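Local coordinates for protein FkbI (Streptomyces hygroscopicus, PDB 1R2J) that binds FAD and probably acts as an acyl-ACP dehydrogenase in making the methoxymalonyl extender unit of the polyketide FK520, at residues 55-58 with 59-63; 89-92 with 93-96; 274-277 with 278-282. All blocks are in the same frame, centred on the assembly; numbering follows the deposited sequence.

Overall arrangement
From the N terminus the three contacts follow in series, each a short local stretch; none closes a long loop, and none nests in or crosses another. Contact 1 lies within helix 54-67. Contact 2 begins where helix 69-88 ends and opens helix 91-100, still in the N-terminal helical domain but with its centre about 26 Å from that of contact 1. The chain then runs through the strand-rich middle domain before contact 3, in helix 262-287 of the C-terminal helical domain. Contacts 1 and 3 have centres about 13 Å apart: both helices pack on helix 219-248, and Arg55 makes a salt bridge to Asp287, the last residue of helix 262-287. Contact 2 stands about 35 Å from contact 3 between centres.

Contact 1: 55-58 with 59-63; sequences RENG and EFTAH
Arg55 to Gly58 offer four successive carbonyls to the amides of Glu59 to Ala62, the i to i+4 ladder of an alpha-helix, here helix 54-67 in the N-terminal helical domain of the acyl-CoA dehydrogenase fold. The first rung is nearly straight: Glu59 N meets Arg55 O at 2.8 Å with an N-H...O angle of 174°. The third is doubled, because Asn57 O accepts both Thr61 N and Thr61 OG1, each at 2.8 Å, from opposite faces of its plane. With chi1 at -63°, Thr61 holds OG1 beside its own backbone N, where the hydroxyl can bend back to the carbonyl one turn earlier. Replacing Thr61 by a valine would probably cost Asn57 O its second donor and set a methyl against a buried polar atom. Thr61 also touches Arg72 and Met75 of helix 69-88.

The amide of Asn57 has its main partner in Glu42, bonded through ND2, while OD1 comes to the edge of the Phe60 ring, 4.1 Å from CD2, with the two planes 49° apart. Arg55 turns outward to a salt bridge with Asp287. Glu59 CG rests 3.2 Å from Arg55 O.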
ATOM      1  N   ARG A  55      15.030   0.203  -4.765  1.00 24.93           N
ATOM      2  CA  ARG A  55      14.911  -0.694  -5.907  1.00 27.36           C
ATOM      3  C   ARG A  55      14.708  -2.139  -5.441  1.00 27.27           C
ATOM      4  O   ARG A  55      13.782  -2.813  -5.888  1.00 27.65           O
ATOM      5  CB  ARG A  55      16.160  -0.612  -6.797  1.00 29.11           C
ATOM      6  CG  ARG A  55      16.448   0.789  -7.306  1.00 32.77           C
ATOM      7  CD  ARG A  55      17.582   0.831  -8.334  1.00 36.94           C
ATOM      8  NE  ARG A  55      17.259   0.124  -9.572  1.00 36.35           N
ATOM      9  CZ  ARG A  55      17.363   0.649 -10.793  1.00 37.27           C
ATOM     10  NH1 ARG A  55      17.779   1.898 -10.954  1.00 38.08           N
ATOM     11  NH2 ARG A  55      17.066  -0.081 -11.860  1.00 33.47           N
ATOM     12  N   GLU A  56      15.570  -2.609  -4.539  1.00 27.92           N
ATOM     13  CA  GLU A  56      15.475  -3.982  -4.028  1.00 26.68           C
ATOM     14  C   GLU A  56      14.116  -4.227  -3.386  1.00 24.47           C
ATOM     15  O   GLU A  56      13.414  -5.165  -3.747  1.00 22.99           O
ATOM     16  CB  GLU A  56      16.572  -4.251  -2.993  1.00 29.32           C
ATOM     17  CG  GLU A  56      17.948  -3.768  -3.403  1.00 34.10           C
ATOM     18  CD  GLU A  56      18.949  -3.822  -2.258  1.00 36.12           C
ATOM     19  OE1 GLU A  56      19.479  -4.918  -1.969  1.00 38.36           O
ATOM     20  OE2 GLU A  56      19.192  -2.763  -1.642  1.00 36.30           O
ATOM     21  N   ASN A  57      13.748  -3.384  -2.425  1.00 22.59           N
ATOM     22  CA  ASN A  57      12.458  -3.543  -1.764  1.00 21.42           C
ATOM     23  C   ASN A  57      11.331  -3.344  -2.778  1.00 21.05           C
ATOM     24  O   ASN A  57      10.284  -3.986  -2.690  1.00 20.69           O
ATOM     25  CB  ASN A  57      12.307  -2.533  -0.627  1.00 21.52           C
ATOM     26  CG  ASN A  57      10.961  -2.650   0.076  1.00 22.06           C
ATOM     27  OD1 ASN A  57      10.559  -3.735   0.479  1.00 20.49           O
ATOM     28  ND2 ASN A  57      10.264  -1.530   0.223  1.00 22.18           N
ATOM     29  N   GLY A  58      11.558  -2.457  -3.743  1.00 21.15           N
ATOM     30  CA  GLY A  58      10.552  -2.179  -4.757  1.00 19.67           C
ATOM     31  C   GLY A  58      10.239  -3.377  -5.634  1.00 20.21           C
ATOM     32  O   GLY A  58       9.077  -3.753  -5.800  1.00 19.09           O
ATOM     33  N   GLU A  59      11.275  -3.974  -6.214  1.00 19.62           N
ATOM     34  CA  GLU A  59      11.078  -5.145  -7.055  1.00 20.89           C
ATOM     35  C   GLU A  59      10.503  -6.280  -6.218  1.00 18.93           C
ATOM     36  O   GLU A  59       9.739  -7.099  -6.720  1.00 19.97           O
ATOM     37  CB  GLU A  59      12.401  -5.559  -7.706  1.00 22.87           C
ATOM     38  CG  GLU A  59      13.024  -4.408  -8.497  1.00 25.28           C
ATOM     39  CD  GLU A  59      14.197  -4.822  -9.363  1.00 28.59           C
ATOM     40  OE1 GLU A  59      15.070  -5.572  -8.873  1.00 30.32           O
ATOM     41  OE2 GLU A  59      14.251  -4.381 -10.534  1.00 28.64           O
ATOM     42  N   PHE A  60      10.852  -6.318  -4.936  1.00 19.12           N
ATOM     43  CA  PHE A  60      10.330  -7.354  -4.056  1.00 19.38           C
ATOM     44  C   PHE A  60       8.830  -7.119  -3.863  1.00 19.38           C
ATOM     45  O   PHE A  60       8.035  -8.066  -3.861  1.00 17.62           O
ATOM     46  CB  PHE A  60      11.045  -7.330  -2.696  1.00 20.62           C
ATOM     47  CG  PHE A  60      10.405  -8.218  -1.656  1.00 21.72           C
ATOM     48  CD1 PHE A  60      10.109  -9.551  -1.940  1.00 22.23           C
ATOM     49  CD2 PHE A  60      10.086  -7.716  -0.397  1.00 21.76           C
ATOM     50  CE1 PHE A  60       9.500 -10.368  -0.984  1.00 22.46           C
ATOM     51  CE2 PHE A  60       9.480  -8.519   0.565  1.00 21.45           C
ATOM     52  CZ  PHE A  60       9.184  -9.849   0.273  1.00 22.13           C
ATOM     53  N   THR A  61       8.464  -5.848  -3.709  1.00 17.55           N
ATOM     54  CA  THR A  61       7.076  -5.446  -3.522  1.00 17.89           C
ATOM     55  C   THR A  61       6.292  -5.745  -4.801  1.00 18.59           C
ATOM     56  O   THR A  61       5.146  -6.189  -4.750  1.00 19.55           O
ATOM     57  CB  THR A  61       6.985  -3.933  -3.187  1.00 17.78           C
ATOM     58  OG1 THR A  61       7.649  -3.687  -1.941  1.00 15.77           O
ATOM     59  CG2 THR A  61       5.527  -3.477  -3.073  1.00 15.67           C
ATOM     60  N   ALA A  62       6.931  -5.508  -5.942  1.00 18.42           N
ATOM     61  CA  ALA A  62       6.316  -5.771  -7.237  1.00 20.04           C
ATOM     62  C   ALA A  62       6.022  -7.262  -7.350  1.00 19.30           C
ATOM     63  O   ALA A  62       4.939  -7.660  -7.769  1.00 20.93           O
ATOM     64  CB  ALA A  62       7.256  -5.331  -8.373  1.00 17.19           C
ATOM     65  N   HIS A  63       6.988  -8.091  -6.965  1.00 20.80           N
ATOM     66  CA  HIS A  63       6.804  -9.538  -7.048  1.00 20.35           C
ATOM     67  C   HIS A  63       5.660 -10.016  -6.151  1.00 20.51           C
ATOM     68  O   HIS A  63       4.859 -10.862  -6.553  1.00 20.43           O
ATOM     69  CB  HIS A  63       8.098 -10.268  -6.682  1.00 22.24           C
ATOM     70  CG  HIS A  63       8.004 -11.753  -6.829  1.00 23.38           C
ATOM     71  ND1 HIS A  63       7.802 -12.597  -5.757  1.00 24.15           N
ATOM     72  CD2 HIS A  63       8.043 -12.541  -7.928  1.00 22.25           C
ATOM     73  CE1 HIS A  63       7.721 -13.842  -6.190  1.00 22.28           C
ATOM     74  NE2 HIS A  63       7.863 -13.836  -7.504  1.00 25.24           N
TER

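Contact 2: 89-92 with 93-96; sequences GDAG and QRAT
Gly89 sits against both Gln93 and Arg94 as the chain leaves helix 69-88. The end of the Gln93 side chain lies close by Gly89 CA. The Gly89 carbonyl oxygen is 3.5 Å from Arg94 NH2, approached obliquely to the guanidinium plane.

Asp90 comes next and is the N-cap of helix 91-100. Its OD1 accepts from Gln93 N at 2.6 Å, with an N-H...O angle of 164° and the donor meeting OD1 nearly along its C-O axis. The torsion chi1 of 56° tucks CG between the backbone N and the carbonyl carbon, which curls the carboxylate over the first turn. There it stacks on the Gln93 amide, the planes 12° apart although the side chains cross at about a right angle. Gln93 also packs on Leu207 and Ala208 in a loop. Such N-caps supply an acceptor to a first-turn amide that has no preceding helical carbonyl, and the negative carboxylate probably also suits the positive end of the helix.

The Asp90 carbonyl accepts Arg94 N at 2.9 Å and also lies over the guanidinium, where no hydrogen bond forms. Arg94 CG, set between its own backbone N and carbonyl carbon, starts the chain back toward the preceding turn, and a bend at chi3 completes the return, so that Asp90 O stands 3.3 Å above one face, offset toward the rim. Arg94 also touches His47 in a loop.

Ala91 lies close by, its CA 3.1 Å from Arg94 NH1, while its carbonyl receives Ala95 N. Gly92 has a doubly used oxygen: Thr96 OG1 reaches Gly92 O at 2.8 Å and Thr96 N at 3.1 Å, from opposite faces of the carbonyl plane.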
ATOM      1  N   GLY A  89       9.433  10.188  14.372  1.00 40.00           N
ATOM      2  CA  GLY A  89       9.836   9.810  15.716  1.00 40.12           C
ATOM      3  C   GLY A  89      11.259  10.201  16.081  1.00 39.51           C
ATOM      4  O   GLY A  89      12.060  10.546  15.211  1.00 38.57           O
ATOM      5  N   ASP A  90      11.573  10.157  17.373  1.00 39.01           N
ATOM      6  CA  ASP A  90      12.915  10.498  17.830  1.00 40.25           C
ATOM      7  C   ASP A  90      13.770   9.235  17.933  1.00 40.16           C
ATOM      8  O   ASP A  90      13.426   8.194  17.371  1.00 39.04           O
ATOM      9  CB  ASP A  90      12.869  11.214  19.191  1.00 40.94           C
ATOM     10  CG  ASP A  90      12.139  10.414  20.256  1.00 42.67           C
ATOM     11  OD1 ASP A  90      12.406   9.203  20.383  1.00 45.42           O
ATOM     12  OD2 ASP A  90      11.304  10.995  20.982  1.00 43.99           O
ATOM     13  N   ALA A  91      14.881   9.337  18.654  1.00 39.65           N
ATOM     14  CA  ALA A  91      15.794   8.216  18.827  1.00 39.65           C
ATOM     15  C   ALA A  91      15.150   7.069  19.602  1.00 39.57           C
ATOM     16  O   ALA A  91      15.238   5.912  19.195  1.00 38.46           O
ATOM     17  CB  ALA A  91      17.059   8.683  19.542  1.00 40.78           C
ATOM     18  N   GLY A  92      14.504   7.398  20.715  1.00 38.91           N
ATOM     19  CA  GLY A  92      13.862   6.375  21.523  1.00 40.12           C
ATOM     20  C   GLY A  92      12.629   5.791  20.860  1.00 39.72           C
ATOM     21  O   GLY A  92      12.346   4.599  20.991  1.00 39.96           O
ATOM     22  N   GLN A  93      11.891   6.637  20.149  1.00 39.82           N
ATOM     23  CA  GLN A  93      10.680   6.211  19.457  1.00 38.32           C
ATOM     24  C   GLN A  93      11.006   5.283  18.298  1.00 38.16           C
ATOM     25  O   GLN A  93      10.407   4.218  18.160  1.00 37.45           O
ATOM     26  CB  GLN A  93       9.910   7.435  18.967  1.00 37.61           C
ATOM     27  CG  GLN A  93       9.030   8.035  20.047  1.00 37.21           C
ATOM     28  CD  GLN A  93       8.491   9.400  19.688  1.00 37.04           C
ATOM     29  OE1 GLN A  93       7.547   9.884  20.314  1.00 38.85           O
ATOM     30  NE2 GLN A  93       9.094  10.037  18.690  1.00 36.12           N
ATOM     31  N   ARG A  94      11.961   5.681  17.467  1.00 37.53           N
ATOM     32  CA  ARG A  94      12.346   4.843  16.345  1.00 39.83           C
ATOM     33  C   ARG A  94      12.926   3.523  16.850  1.00 39.80           C
ATOM     34  O   ARG A  94      12.654   2.461  16.286  1.00 38.79           O
ATOM     35  CB  ARG A  94      13.374   5.558  15.460  1.00 40.84           C
ATOM     36  CG  ARG A  94      14.735   5.770  16.122  1.00 43.47           C
ATOM     37  CD  ARG A  94      15.769   6.242  15.106  1.00 44.24           C
ATOM     38  NE  ARG A  94      15.377   7.488  14.452  1.00 43.53           N
ATOM     39  CZ  ARG A  94      15.749   8.699  14.854  1.00 44.01           C
ATOM     40  NH1 ARG A  94      16.523   8.842  15.920  1.00 45.06           N
ATOM     41  NH2 ARG A  94      15.358   9.770  14.178  1.00 43.77           N
ATOM     42  N   ALA A  95      13.711   3.598  17.922  1.00 40.08           N
ATOM     43  CA  ALA A  95      14.348   2.418  18.500  1.00 40.57           C
ATOM     44  C   ALA A  95      13.351   1.404  19.048  1.00 40.72           C
ATOM     45  O   ALA A  95      13.582   0.196  18.985  1.00 41.85           O
ATOM     46  CB  ALA A  95      15.320   2.841  19.598  1.00 40.43           C
ATOM     47  N   THR A  96      12.237   1.890  19.579  1.00 40.05           N
ATOM     48  CA  THR A  96      11.230   1.003  20.146  1.00 40.31           C
ATOM     49  C   THR A  96      10.267   0.419  19.112  1.00 39.61           C
ATOM     50  O   THR A  96      10.104  -0.799  19.013  1.00 38.50           O
ATOM     51  CB  THR A  96      10.400   1.736  21.227  1.00 41.78           C
ATOM     52  OG1 THR A  96      11.280   2.302  22.206  1.00 41.89           O
ATOM     53  CG2 THR A  96       9.448   0.770  21.916  1.00 42.13           C
TER

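Contact 3: 274-277 with 278-282; sequences AEQI and AARVC
Gln276 O receives Arg280 N at 3.0 Å, one of four consecutive i to i+4 bonds that carry the alpha-helix 262-287 through the C-terminal helical domain of the acyl-CoA dehydrogenase fold. The straightest of them joins Ala278 N to Ala274 O, also 3.0 Å, with an N-H...O angle of 173°. Ala279 N to Glu275 O and Val281 N to Ile277 O complete the set at slightly greater length.

The carbonyl of Gln276 does more than accept a backbone proton. Arg280 bends at chi2 (-62°) and again at chi3, folding its chain back over the preceding turn instead of stretching away from it. CG comes within 3.0 Å of Gln276 O, and the guanidinium lies with one face toward that oxygen, which stands 3.4 Å above the plane and near the rim. This probably gives a mild electrostatic attraction, without a hydrogen bond. The Gln276 side chain runs alongside, pointing the same way, with its amide at the guanidinium edge and the two planes 64° apart. The charged end of Arg280 is also claimed by Glu283, through a salt bridge from NH2. This outer surface meets a crystal neighbour at Gln276, Ile277 and Arg280, and the lattice may influence how these side chains lie.

On the inner side, Glu275 is buried; its OE1 makes a salt bridge with Arg241 of helix 219-248, and OE2 is hydrogen-bonded elsewhere too. Ala278 packs on Leu237 of that helix, and Cys282 on Trp231 and Val234. Val281 faces Leu302, Ala303 and Val306 of helix 297-322, so this part of helix 262-287 packs on two other helices. Ala278 CB sits 3.6 Å from Ala274 O, and Val281 CG1 lies 3.4 Å from Ile277 O.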
ATOM      1  N   ALA A 274       3.154  -1.591 -21.125  1.00 13.98           N
ATOM      2  CA  ALA A 274       2.650  -0.978 -19.905  1.00 15.88           C
ATOM      3  C   ALA A 274       3.538  -1.392 -18.736  1.00 16.30           C
ATOM      4  O   ALA A 274       3.945  -0.559 -17.928  1.00 15.09           O
ATOM      5  CB  ALA A 274       1.211  -1.424 -19.646  1.00 13.04           C
ATOM      6  N   GLU A 275       3.827  -2.690 -18.656  1.00 15.36           N
ATOM      7  CA  GLU A 275       4.670  -3.218 -17.595  1.00 15.94           C
ATOM      8  C   GLU A 275       6.045  -2.546 -17.591  1.00 16.38           C
ATOM      9  O   GLU A 275       6.573  -2.214 -16.532  1.00 14.74           O
ATOM     10  CB  GLU A 275       4.853  -4.726 -17.769  1.00 17.40           C
ATOM     11  CG  GLU A 275       5.721  -5.370 -16.684  1.00 17.34           C
ATOM     12  CD  GLU A 275       5.987  -6.832 -16.963  1.00 20.32           C
ATOM     13  OE1 GLU A 275       5.185  -7.449 -17.689  1.00 22.49           O
ATOM     14  OE2 GLU A 275       6.989  -7.370 -16.453  1.00 20.99           O
ATOM     15  N   GLN A 276       6.617  -2.355 -18.779  1.00 16.16           N
ATOM     16  CA  GLN A 276       7.929  -1.733 -18.906  1.00 15.56           C
ATOM     17  C   GLN A 276       7.895  -0.268 -18.477  1.00 15.09           C
ATOM     18  O   GLN A 276       8.805   0.206 -17.791  1.00 16.42           O
ATOM     19  CB  GLN A 276       8.436  -1.829 -20.351  1.00 17.19           C
ATOM     20  CG  GLN A 276       8.716  -3.245 -20.839  1.00 19.17           C
ATOM     21  CD  GLN A 276       9.457  -4.076 -19.812  1.00 20.33           C
ATOM     22  OE1 GLN A 276       8.848  -4.839 -19.061  1.00 25.05           O
ATOM     23  NE2 GLN A 276      10.773  -3.922 -19.761  1.00 21.30           N
ATOM     24  N   ILE A 277       6.850   0.445 -18.887  1.00 14.06           N
ATOM     25  CA  ILE A 277       6.702   1.853 -18.538  1.00 13.84           C
ATOM     26  C   ILE A 277       6.603   2.028 -17.020  1.00 14.96           C
ATOM     27  O   ILE A 277       7.297   2.865 -16.433  1.00 14.10           O
ATOM     28  CB  ILE A 277       5.445   2.462 -19.198  1.00 15.46           C
ATOM     29  CG1 ILE A 277       5.659   2.594 -20.707  1.00 15.11           C
ATOM     30  CG2 ILE A 277       5.143   3.854 -18.595  1.00 14.01           C
ATOM     31  CD1 ILE A 277       4.424   3.048 -21.435  1.00 14.57           C
ATOM     32  N   ALA A 278       5.741   1.236 -16.391  1.00 13.48           N
ATOM     33  CA  ALA A 278       5.564   1.306 -14.942  1.00 16.02           C
ATOM     34  C   ALA A 278       6.873   1.013 -14.198  1.00 17.02           C
ATOM     35  O   ALA A 278       7.207   1.677 -13.216  1.00 17.73           O
ATOM     36  CB  ALA A 278       4.473   0.318 -14.504  1.00 14.22           C
ATOM     37  N   ALA A 279       7.620   0.023 -14.672  1.00 16.99           N
ATOM     38  CA  ALA A 279       8.885  -0.328 -14.033  1.00 16.06           C
ATOM     39  C   ALA A 279       9.917   0.802 -14.132  1.00 16.88           C
ATOM     40  O   ALA A 279      10.574   1.145 -13.145  1.00 15.54           O
ATOM     41  CB  ALA A 279       9.445  -1.607 -14.653  1.00 17.46           C
ATOM     42  N   ARG A 280      10.057   1.376 -15.322  1.00 16.93           N
ATOM     43  CA  ARG A 280      11.011   2.453 -15.543  1.00 17.90           C
ATOM     44  C   ARG A 280      10.743   3.636 -14.622  1.00 17.68           C
ATOM     45  O   ARG A 280      11.654   4.152 -13.981  1.00 16.99           O
ATOM     46  CB  ARG A 280      10.951   2.933 -16.998  1.00 19.53           C
ATOM     47  CG  ARG A 280      11.268   1.872 -18.058  1.00 21.44           C
ATOM     48  CD  ARG A 280      12.680   1.339 -17.938  1.00 20.22           C
ATOM     49  NE  ARG A 280      12.771   0.194 -17.036  1.00 20.34           N
ATOM     50  CZ  ARG A 280      12.424  -1.049 -17.356  1.00 20.45           C
ATOM     51  NH1 ARG A 280      11.955  -1.333 -18.567  1.00 20.70           N
ATOM     52  NH2 ARG A 280      12.563  -2.015 -16.464  1.00 20.99           N
ATOM     53  N   VAL A 281       9.483   4.056 -14.547  1.00 18.74           N
ATOM     54  CA  VAL A 281       9.130   5.196 -13.714  1.00 19.90           C
ATOM     55  C   VAL A 281       9.339   4.890 -12.230  1.00 17.95           C
ATOM     56  O   VAL A 281       9.729   5.771 -11.453  1.00 16.40           O
ATOM     57  CB  VAL A 281       7.667   5.651 -14.002  1.00 21.89           C
ATOM     58  CG1 VAL A 281       6.678   4.595 -13.541  1.00 18.47           C
ATOM     59  CG2 VAL A 281       7.400   6.982 -13.333  1.00 26.62           C
ATOM     60  N   CYS A 282       9.107   3.640 -11.838  1.00 18.52           N
ATOM     61  CA  CYS A 282       9.289   3.238 -10.439  1.00 19.40           C
ATOM     62  C   CYS A 282      10.769   3.230 -10.082  1.00 20.80           C
ATOM     63  O   CYS A 282      11.155   3.627  -8.980  1.00 19.15           O
ATOM     64  CB  CYS A 282       8.697   1.851 -10.190  1.00 18.32           C
ATOM     65  SG  CYS A 282       6.898   1.806 -10.288  1.00 20.78           S
TER